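Local atomic coordinates of Rv1990c (MbcA) (Mycobacterium tuberculosis, PDB entry 6FKG), a protein that neutralizes its partner MbcT, an NAD+ phosphorylase toxin that kills the cell, by blocking access to the toxin active site. Residues N75-S80 / A104-M109; S13-R18 / E57-A62. All coordinates share one frame; numbering follows the deposited sequence.

Interaction 1 of 2, residues N75-S80 / A104-M109; sequences NVWMFS and ALIDAM
Trp77, on helix 71-78, meets Leu105, Ile106 and Met109 of helix 99-110 in the toxin-binding domain of the Xre/MbcA/ParS family. The two backbones stay well apart, with Trp77 CA 11.1 Å from Ile106 CA. The indole spans much of this gap, and the three side chains of helix 99-110 reach in to meet it. Before it, Val76 O accepts hydrogen bonds from Phe79 N and Ser80 OG, which reach that oxygen from opposite faces of its plane. At Trp77, CG stands anti to the backbone N (chi1 -175°), and the six-membered ring is sent out to helix 99-110. Leu105 brings CD2 to the edge of the ring, 3.7 Å from Trp77 CZ2. Ile106 approaches obliquely, with CG1 4.0 Å from Trp77 CH2. Met109 adds a Met-aromatic contact: its SD lies 4.0 Å from Trp77 CZ2, oblique to the ring. Leu65 and Leu69 also touch the indole, and Ala77 of the MbcT chain packs on it. Asp107, one residue past Ile106, forms salt bridges with Arg33 and Arg43 of that MbcT chain, so this helix also grips the toxin. After Trp77, Ser80 OG donates its hydrogen bond to Val76 O, 2.7 Å long, from above the carbonyl plane.

Interaction 2 of 2, residues S13-R18 / E57-A62; sequences SGAIER and ELAYVA
This contact is a helix-helix crossing in the all-helical fold of the antitoxin, joining helix 7-19 near the N-terminus to helix 52-65. The axes of the two short segments approach to 8.6 Å, and their N-to-C directions differ by 50°. Small alanine side chains at the crossing are consistent with this approach. Ala15 CA lies 5.4 Å from Ala59 CA, and Ala15 points its methyl at the other helix. There Ala15 CB meets Ala59 CB at 3.9 Å. Ala62, one turn further on, sets its CB 3.7 Å from the backbone O of Ala15. The larger side chains meet beside this alanine patch. Ile16 has CG1 beside its backbone N (chi1 -64°), and from there the chain carries CD1 over to Leu58. Ile16 CD1 rests 3.7 Å from Leu58 CD2, and the two side chains cross at about a right angle. Val26 of helix 23-30 touches both of them. No hydrogen bond links the segments, and all five touching residues are buried. Arg18 lays one face of its guanidinium over Gly14 O and forms a salt bridge with Asp63, just past the second segment. Tyr60 points its CB away from helix 7-19, and its OH is hydrogen-bonded to His133 of an MbcT chain. The whole is an alanine-lined helix crossing that ties the N-terminal helix to helix 52-65 in an all-helical protein.

Both segments of interaction 2 precede those of interaction 1 in the sequence. Their centres are 13 Å apart. Helix 71-78 is the next helix after 52-65, and the two contacts touch. Met78 CE lies 3.9 Å from Leu58 CD1, and Ile106 CD1 lies 3.9 Å from Val61 O. Helix 52-65 therefore packs against helix 7-19 and also against both helices of interaction 1. Interaction 2 is nearer the centre of the folded chain, about 5 Å from it, against about 10 Å for interaction 1. Met78 and Ile106 thus bring the two helix pairs together. Helices 52-65 and 99-110 both also reach MbcT, through Tyr60 and Asp107.

Interaction 1 of 2, residues N75-S80 / A104-M109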
loop_
_atom_site.group_PDB
_atom_site.type_symbol
_atom_site.label_atom_id
_atom_site.label_comp_id
_atom_site.label_asym_id
_atom_site.label_seq_id
_atom_site.Cartn_x
_atom_site.Cartn_y
_atom_site.Cartn_z
ATOM N N ASN C 75 -21.930 -30.392 3.688
ATOM C CA ASN C 75 -21.004 -30.558 2.587
ATOM C C ASN C 75 -21.403 -29.713 1.364
ATOM O O ASN C 75 -20.600 -28.954 0.838
ATOM C CB ASN C 75 -20.924 -32.034 2.224
ATOM C CG ASN C 75 -19.925 -32.307 1.132
ATOM O OD1 ASN C 75 -20.144 -31.955 -0.022
ATOM N ND2 ASN C 75 -18.833 -32.970 1.485
ATOM N N VAL C 76 -22.647 -29.858 0.919
ATOM C CA VAL C 76 -23.171 -29.046 -0.179
ATOM C C VAL C 76 -23.037 -27.543 0.101
ATOM O O VAL C 76 -22.679 -26.747 -0.774
ATOM C CB VAL C 76 -24.660 -29.368 -0.435
ATOM C CG1 VAL C 76 -25.253 -28.420 -1.476
ATOM C CG2 VAL C 76 -24.834 -30.845 -0.852
ATOM N N TRP C 77 -23.353 -27.156 1.325
ATOM C CA TRP C 77 -23.302 -25.739 1.733
ATOM C C TRP C 77 -21.927 -25.103 1.526
ATOM O O TRP C 77 -21.823 -23.935 1.131
ATOM C CB TRP C 77 -23.701 -25.633 3.204
ATOM C CG TRP C 77 -23.827 -24.264 3.765
ATOM C CD1 TRP C 77 -24.949 -23.474 3.762
ATOM C CD2 TRP C 77 -22.820 -23.534 4.492
ATOM N NE1 TRP C 77 -24.688 -22.287 4.428
ATOM C CE2 TRP C 77 -23.390 -22.302 4.875
ATOM C CE3 TRP C 77 -21.484 -23.793 4.824
ATOM C CZ2 TRP C 77 -22.677 -21.334 5.592
ATOM C CZ3 TRP C 77 -20.776 -22.831 5.547
ATOM C CH2 TRP C 77 -21.376 -21.623 5.924
ATOM N N MET C 78 -20.872 -25.876 1.779
ATOM C CA MET C 78 -19.511 -25.364 1.620
ATOM C C MET C 78 -19.257 -24.929 0.187
ATOM O O MET C 78 -18.489 -23.993 -0.036
ATOM C CB MET C 78 -18.469 -26.415 2.026
ATOM C CG MET C 78 -18.426 -26.716 3.503
ATOM S SD MET C 78 -17.778 -25.340 4.463
ATOM C CE MET C 78 -16.109 -25.235 3.834
ATOM N N PHE C 79 -19.925 -25.571 -0.782
ATOM C CA PHE C 79 -19.624 -25.298 -2.189
ATOM C C PHE C 79 -20.765 -24.615 -2.931
ATOM O O PHE C 79 -20.757 -24.517 -4.160
ATOM C CB PHE C 79 -19.223 -26.606 -2.885
ATOM C CG PHE C 79 -18.105 -27.310 -2.175
ATOM C CD1 PHE C 79 -16.812 -26.821 -2.258
ATOM C CD2 PHE C 79 -18.354 -28.417 -1.374
ATOM C CE1 PHE C 79 -15.782 -27.433 -1.574
ATOM C CE2 PHE C 79 -17.328 -29.039 -0.693
ATOM C CZ PHE C 79 -16.040 -28.548 -0.788
ATOM N N SER C 80 -21.732 -24.112 -2.174
ATOM C CA SER C 80 -22.873 -23.435 -2.768
ATOM C C SER C 80 -22.719 -21.937 -2.641
ATOM O O SER C 80 -22.501 -21.431 -1.536
ATOM C CB SER C 80 -24.172 -23.874 -2.100
ATOM O OG SER C 80 -24.375 -25.268 -2.244
ATOM N N ALA C 104 -18.891 -16.378 11.520
ATOM C CA ALA C 104 -19.901 -15.420 11.959
ATOM C C ALA C 104 -21.265 -15.779 11.354
ATOM O O ALA C 104 -22.290 -15.769 12.062
ATOM C CB ALA C 104 -19.487 -13.975 11.594
ATOM N N LEU C 105 -21.288 -16.123 10.064
ATOM C CA LEU C 105 -22.546 -16.575 9.447
ATOM C C LEU C 105 -23.100 -17.833 10.161
ATOM O O LEU C 105 -24.286 -17.911 10.457
ATOM C CB LEU C 105 -22.360 -16.847 7.944
ATOM C CG LEU C 105 -23.560 -17.499 7.231
ATOM C CD1 LEU C 105 -24.835 -16.706 7.459
ATOM C CD2 LEU C 105 -23.303 -17.657 5.734
ATOM N N ILE C 106 -22.242 -18.800 10.473
ATOM C CA ILE C 106 -22.686 -20.009 11.176
ATOM C C ILE C 106 -23.285 -19.667 12.543
ATOM O O ILE C 106 -24.320 -20.211 12.951
ATOM C CB ILE C 106 -21.519 -21.015 11.300
ATOM C CG1 ILE C 106 -21.195 -21.570 9.907
ATOM C CG2 ILE C 106 -21.833 -22.135 12.297
ATOM C CD1 ILE C 106 -19.821 -22.278 9.819
ATOM N N ASP C 107 -22.672 -18.723 13.244
ATOM C CA ASP C 107 -23.227 -18.266 14.519
ATOM C C ASP C 107 -24.611 -17.632 14.356
ATOM O O ASP C 107 -25.507 -17.870 15.167
ATOM C CB ASP C 107 -22.279 -17.262 15.176
ATOM C CG ASP C 107 -21.330 -17.918 16.134
ATOM O OD1 ASP C 107 -21.749 -18.886 16.802
ATOM O OD2 ASP C 107 -20.174 -17.456 16.232
ATOM N N ALA C 108 -24.787 -16.840 13.300
ATOM C CA ALA C 108 -26.090 -16.248 13.009
ATOM C C ALA C 108 -27.119 -17.339 12.691
ATOM O O ALA C 108 -28.252 -17.272 13.142
ATOM C CB ALA C 108 -25.990 -15.225 11.848
ATOM N N MET C 109 -26.703 -18.356 11.951
ATOM C CA MET C 109 -27.571 -19.503 11.663
ATOM C C MET C 109 -28.007 -20.208 12.946
ATOM O O MET C 109 -29.180 -20.536 13.138
ATOM C CB MET C 109 -26.842 -20.476 10.741
ATOM C CG MET C 109 -26.610 -19.888 9.359
ATOM S SD MET C 109 -25.518 -20.917 8.377
ATOM C CE MET C 109 -26.553 -22.368 8.181
#

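Interaction 2 of 2, residues S13-R18 / E57-A62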
loop_
_atom_site.group_PDB
_atom_site.type_symbol
_atom_site.label_atom_id
_atom_site.label_comp_id
_atom_site.label_asym_id
_atom_site.label_seq_id
_atom_site.Cartn_x
_atom_site.Cartn_y
_atom_site.Cartn_z
ATOM N N SER C 13 -7.931 -33.869 10.924
ATOM C CA SER C 13 -8.438 -34.909 10.035
ATOM C C SER C 13 -9.873 -35.313 10.397
ATOM O O SER C 13 -10.724 -35.501 9.516
ATOM C CB SER C 13 -7.513 -36.123 10.078
ATOM O OG SER C 13 -7.959 -37.114 9.184
ATOM N N GLY C 14 -10.138 -35.451 11.693
ATOM C CA GLY C 14 -11.460 -35.832 12.165
ATOM C C GLY C 14 -12.520 -34.840 11.732
ATOM O O GLY C 14 -13.604 -35.231 11.280
ATOM N N ALA C 15 -12.209 -33.551 11.861
ATOM C CA ALA C 15 -13.121 -32.497 11.427
ATOM C C ALA C 15 -13.410 -32.600 9.918
ATOM O O ALA C 15 -14.559 -32.503 9.496
ATOM C CB ALA C 15 -12.551 -31.117 11.777
ATOM N N ILE C 16 -12.367 -32.818 9.121
ATOM C CA ILE C 16 -12.513 -32.984 7.665
ATOM C C ILE C 16 -13.389 -34.172 7.279
ATOM O O ILE C 16 -14.268 -34.065 6.421
ATOM C CB ILE C 16 -11.138 -33.169 6.975
ATOM C CG1 ILE C 16 -10.287 -31.913 7.137
ATOM C CG2 ILE C 16 -11.308 -33.527 5.487
ATOM C CD1 ILE C 16 -11.019 -30.639 6.816
ATOM N N GLU C 17 -13.129 -35.313 7.901
ATOM C CA GLU C 17 -13.825 -36.532 7.539
ATOM C C GLU C 17 -15.294 -36.460 7.931
ATOM O O GLU C 17 -16.157 -36.997 7.228
ATOM C CB GLU C 17 -13.146 -37.745 8.178
ATOM C CG GLU C 17 -11.776 -38.052 7.585
ATOM C CD GLU C 17 -11.783 -38.090 6.055
ATOM O OE1 GLU C 17 -12.676 -38.746 5.469
ATOM O OE2 GLU C 17 -10.893 -37.458 5.441
ATOM N N ARG C 18 -15.584 -35.788 9.044
ATOM C CA ARG C 18 -16.969 -35.662 9.492
ATOM C C ARG C 18 -17.792 -34.853 8.487
ATOM O O ARG C 18 -18.989 -35.072 8.334
ATOM C CB ARG C 18 -17.038 -35.030 10.887
ATOM C CG ARG C 18 -16.685 -36.006 12.006
ATOM C CD ARG C 18 -16.978 -35.438 13.386
ATOM N NE ARG C 18 -16.116 -34.306 13.718
ATOM C CZ ARG C 18 -14.908 -34.420 14.263
ATOM N NH1 ARG C 18 -14.408 -35.620 14.537
ATOM N NH2 ARG C 18 -14.198 -33.332 14.537
ATOM N N GLU C 57 -8.057 -23.444 9.911
ATOM C CA GLU C 57 -9.238 -22.610 9.744
ATOM C C GLU C 57 -10.397 -23.421 9.149
ATOM O O GLU C 57 -11.551 -23.274 9.550
ATOM C CB GLU C 57 -8.902 -21.403 8.879
ATOM C CG GLU C 57 -7.964 -20.435 9.619
ATOM C CD GLU C 57 -7.278 -19.444 8.704
ATOM O OE1 GLU C 57 -7.483 -19.511 7.478
ATOM O OE2 GLU C 57 -6.525 -18.587 9.211
ATOM N N LEU C 58 -10.075 -24.293 8.212
ATOM C CA LEU C 58 -11.090 -25.176 7.628
ATOM C C LEU C 58 -11.677 -26.126 8.677
ATOM O O LEU C 58 -12.889 -26.371 8.698
ATOM C CB LEU C 58 -10.487 -25.966 6.475
ATOM C CG LEU C 58 -11.411 -26.974 5.795
ATOM C CD1 LEU C 58 -12.686 -26.295 5.250
ATOM C CD2 LEU C 58 -10.644 -27.702 4.675
ATOM N N ALA C 59 -10.822 -26.661 9.549
ATOM C CA ALA C 59 -11.291 -27.495 10.658
ATOM C C ALA C 59 -12.218 -26.711 11.597
ATOM O O ALA C 59 -13.265 -27.229 12.006
ATOM C CB ALA C 59 -10.093 -28.088 11.437
ATOM N N TYR C 60 -11.859 -25.466 11.932
ATOM C CA TYR C 60 -12.782 -24.605 12.690
ATOM C C TYR C 60 -14.161 -24.563 12.046
ATOM O O TYR C 60 -15.186 -24.715 12.713
ATOM C CB TYR C 60 -12.297 -23.160 12.776
ATOM C CG TYR C 60 -11.034 -22.932 13.578
ATOM C CD1 TYR C 60 -10.581 -23.864 14.506
ATOM C CD2 TYR C 60 -10.285 -21.781 13.381
ATOM C CE1 TYR C 60 -9.413 -23.641 15.231
ATOM C CE2 TYR C 60 -9.123 -21.551 14.092
ATOM C CZ TYR C 60 -8.687 -22.481 15.012
ATOM O OH TYR C 60 -7.521 -22.225 15.705
ATOM N N VAL C 61 -14.170 -24.290 10.748
ATOM C CA VAL C 61 -15.422 -24.102 10.033
ATOM C C VAL C 61 -16.221 -25.399 9.963
ATOM O O VAL C 61 -17.434 -25.399 10.193
ATOM C CB VAL C 61 -15.166 -23.549 8.622
ATOM C CG1 VAL C 61 -16.409 -23.659 7.787
ATOM C CG2 VAL C 61 -14.731 -22.076 8.716
ATOM N N ALA C 62 -15.540 -26.502 9.652
ATOM C CA ALA C 62 -16.207 -27.797 9.578
ATOM C C ALA C 62 -16.863 -28.163 10.911
ATOM O O ALA C 62 -18.008 -28.623 10.950
ATOM C CB ALA C 62 -15.229 -28.864 9.177
#